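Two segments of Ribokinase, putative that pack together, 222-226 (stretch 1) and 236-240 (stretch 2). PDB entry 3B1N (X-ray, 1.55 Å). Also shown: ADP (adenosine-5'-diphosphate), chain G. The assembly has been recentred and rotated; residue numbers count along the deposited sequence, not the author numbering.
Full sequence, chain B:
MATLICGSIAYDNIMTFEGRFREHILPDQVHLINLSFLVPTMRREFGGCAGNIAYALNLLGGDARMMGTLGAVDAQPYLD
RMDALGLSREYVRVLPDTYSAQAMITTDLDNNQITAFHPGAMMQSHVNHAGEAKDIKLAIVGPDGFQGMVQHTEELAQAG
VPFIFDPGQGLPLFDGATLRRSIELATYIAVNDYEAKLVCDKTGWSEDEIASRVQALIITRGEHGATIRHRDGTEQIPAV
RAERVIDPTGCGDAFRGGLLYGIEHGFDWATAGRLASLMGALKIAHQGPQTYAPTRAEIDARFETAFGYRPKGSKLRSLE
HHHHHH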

# COMPACT_ATOMS: atom_id res chain seq x y z
N GLY B 222 -4.72 8.88 17.53
CA GLY B 222 -4.91 7.43 17.56
C GLY B 222 -5.39 6.88 18.89
O GLY B 222 -6.33 7.44 19.51
N GLU B 223 -4.74 5.84 19.39
CA GLU B 223 -5.22 5.22 20.63
C GLU B 223 -4.94 6.12 21.83
O GLU B 223 -5.41 5.81 22.93
CB GLU B 223 -4.60 3.82 20.88
CG GLU B 223 -3.13 3.86 21.25
CD GLU B 223 -2.60 2.48 21.59
OE1 GLU B 223 -2.06 2.28 22.71
OE2 GLU B 223 -2.75 1.58 20.75
N HIS B 224 -4.22 7.22 21.62
CA HIS B 224 -3.95 8.15 22.72
C HIS B 224 -5.04 9.18 22.88
O HIS B 224 -5.00 10.00 23.80
CB HIS B 224 -2.59 8.80 22.49
CG HIS B 224 -1.56 7.77 22.18
ND1 HIS B 224 -1.21 6.78 23.08
CD2 HIS B 224 -0.92 7.47 21.02
CE1 HIS B 224 -0.34 5.96 22.52
NE2 HIS B 224 -0.16 6.35 21.27
N GLY B 225 -6.06 9.12 22.02
CA GLY B 225 -7.18 10.08 22.16
C GLY B 225 -7.03 11.28 21.27
O GLY B 225 -6.70 11.13 20.07
N ALA B 226 -7.35 12.48 21.77
CA ALA B 226 -7.29 13.67 20.92
C ALA B 226 -7.20 14.91 21.78
O ALA B 226 -7.47 14.82 22.98
CB ALA B 226 -8.60 13.76 20.06
N GLN B 236 -8.34 17.73 26.77
CA GLN B 236 -7.63 16.49 26.53
C GLN B 236 -8.68 15.39 26.50
O GLN B 236 -9.25 15.01 27.54
CB GLN B 236 -6.63 16.22 27.64
CG GLN B 236 -5.58 17.33 27.83
CD GLN B 236 -4.57 17.39 26.70
OE1 GLN B 236 -4.08 18.46 26.33
NE2 GLN B 236 -4.28 16.24 26.11
N ILE B 237 -8.95 14.86 25.31
CA ILE B 237 -10.01 13.89 25.17
C ILE B 237 -9.40 12.50 25.27
O ILE B 237 -8.49 12.17 24.49
CB ILE B 237 -10.64 14.02 23.75
CG1 ILE B 237 -11.14 15.45 23.46
CG2 ILE B 237 -11.76 12.94 23.54
CD1 ILE B 237 -12.22 15.94 24.49
N PRO B 238 -9.88 11.68 26.20
CA PRO B 238 -9.34 10.31 26.29
C PRO B 238 -9.82 9.43 25.18
O PRO B 238 -10.96 9.59 24.71
CB PRO B 238 -9.88 9.78 27.62
CG PRO B 238 -10.96 10.74 28.05
CD PRO B 238 -10.94 11.97 27.19
N ALA B 239 -9.01 8.44 24.82
CA ALA B 239 -9.53 7.34 24.02
C ALA B 239 -10.50 6.48 24.79
O ALA B 239 -10.44 6.40 26.03
CB ALA B 239 -8.36 6.46 23.49
N VAL B 240 -11.39 5.81 24.08
CA VAL B 240 -12.21 4.75 24.64
C VAL B 240 -11.50 3.44 24.32
O VAL B 240 -11.14 3.22 23.17
CB VAL B 240 -13.66 4.76 24.04
CG1 VAL B 240 -14.52 3.62 24.54
CG2 VAL B 240 -14.34 6.04 24.45
PB ADP G . -7.15 8.95 11.39
O1B ADP G . -5.65 8.85 11.13
O2B ADP G . -7.67 10.24 10.84
O3B ADP G . -8.06 7.82 11.07
PA ADP G . -6.66 8.56 14.33
O1A ADP G . -5.82 7.31 14.04
O2A ADP G . -6.04 9.72 15.05
O3A ADP G . -7.27 9.22 13.03
O5' ADP G . -7.89 7.94 15.08
C5' ADP G . -8.98 8.83 15.33
C4' ADP G . -9.67 8.56 16.66
O4' ADP G . -10.19 7.21 16.66
C3' ADP G . -8.74 8.64 17.89
O3' ADP G . -8.56 10.00 18.33
C2' ADP G . -9.44 7.69 18.84
O2' ADP G . -10.51 8.38 19.51
C1' ADP G . -10.03 6.63 17.95
N9 ADP G . -9.05 5.52 17.81
C8 ADP G . -8.08 5.32 16.87
N7 ADP G . -7.37 4.18 17.15
C5 ADP G . -7.84 3.71 18.30
C6 ADP G . -7.51 2.58 19.16
N6 ADP G . -6.49 1.76 18.78
N1 ADP G . -8.21 2.40 20.27
C2 ADP G . -9.21 3.23 20.64
N3 ADP G . -9.58 4.28 19.88
C4 ADP G . -8.93 4.57 18.75

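The two stretches run roughly antiparallel, their end-to-end directions 152° apart, and their mutual contact is small, 237 Å² summed over both sides. Its hydrogen bonding is that of one antiparallel pair, Ala226 with Ile237. Ala226 N donates to Ile237 O at 3.0 Å with an N-H...O angle of 161°, and Ile237 N donates to Ala226 O at 2.8 Å and 154°. Both bonds are backbone to backbone, so no side chain has to bend to supply a polar group.

The side chains of this pair lie on the same face of the sheet. Ala226 CB and Ile237 CB are 4.2 Å apart, an apolar contact. Ala226 is buried and offers just a methyl group, which fits beside the beta-branched carbon without needing a rotamer. Ile237 has chi1 at -56° (m) and chi2 at -59° (m), and with these angles the end of its side chain leads away from stretch 1. The contact with Ala226 is thus made near the root of the side chain, while the remainder is buried elsewhere in the structure.

Gly225 shows the tightest steric requirement. Its phi/psi of 96/-139 would jam a CB against the carbonyl oxygen of His224, and an ideally placed CB would also fall 2.2 Å from Ile237 O and 3.0 Å from Ala239 N. Without a side chain, the backbone can approach closely: Gly225 CA lies 3.4 Å from Ile237 O, a CA-H...O contact with an angle of 139° at the hydrogen, and 3.6 Å from Ala239 N. Ile237 O therefore receives both this contact and the hydrogen bond from Ala226 N.

Ala239 points its CB toward stretch 1, where Ala239 CB meets Glu223 O at 3.1 Å. That is a close van der Waals approach by a small methyl group; stretch 1 as a whole covers 51 Å² of Ala239, which stays partly exposed.

The longer side chains contribute little across the interface. Glu223 (chi1 71°, p; chi2 175°, t) sets off sideways, but its extended chi2 accompanies an end that leads away. His224 (chi1 -49°, m) has its CA-to-CB bond pointing away; its closest side-chain atom, His224 CB, is 6.3 Å from Ala239 CB, and the ring lies farther still. Gln236 (m, m) leaves sideways and is exposed; the CA-to-CB bond of Pro238 points away, and little of the residue is covered by stretch 1.

Within stretch 1, Gly225 N donates to Gly222 O at 3.0 Å, closing the turn through the 3-10 segment. The positive phi of Gly222, 56°, favours glycine. The same turn binds ADP: Gly222 N donates to ADP O2A at 2.9 Å, and ADP O3' donates to Gly225 O at 2.8 Å.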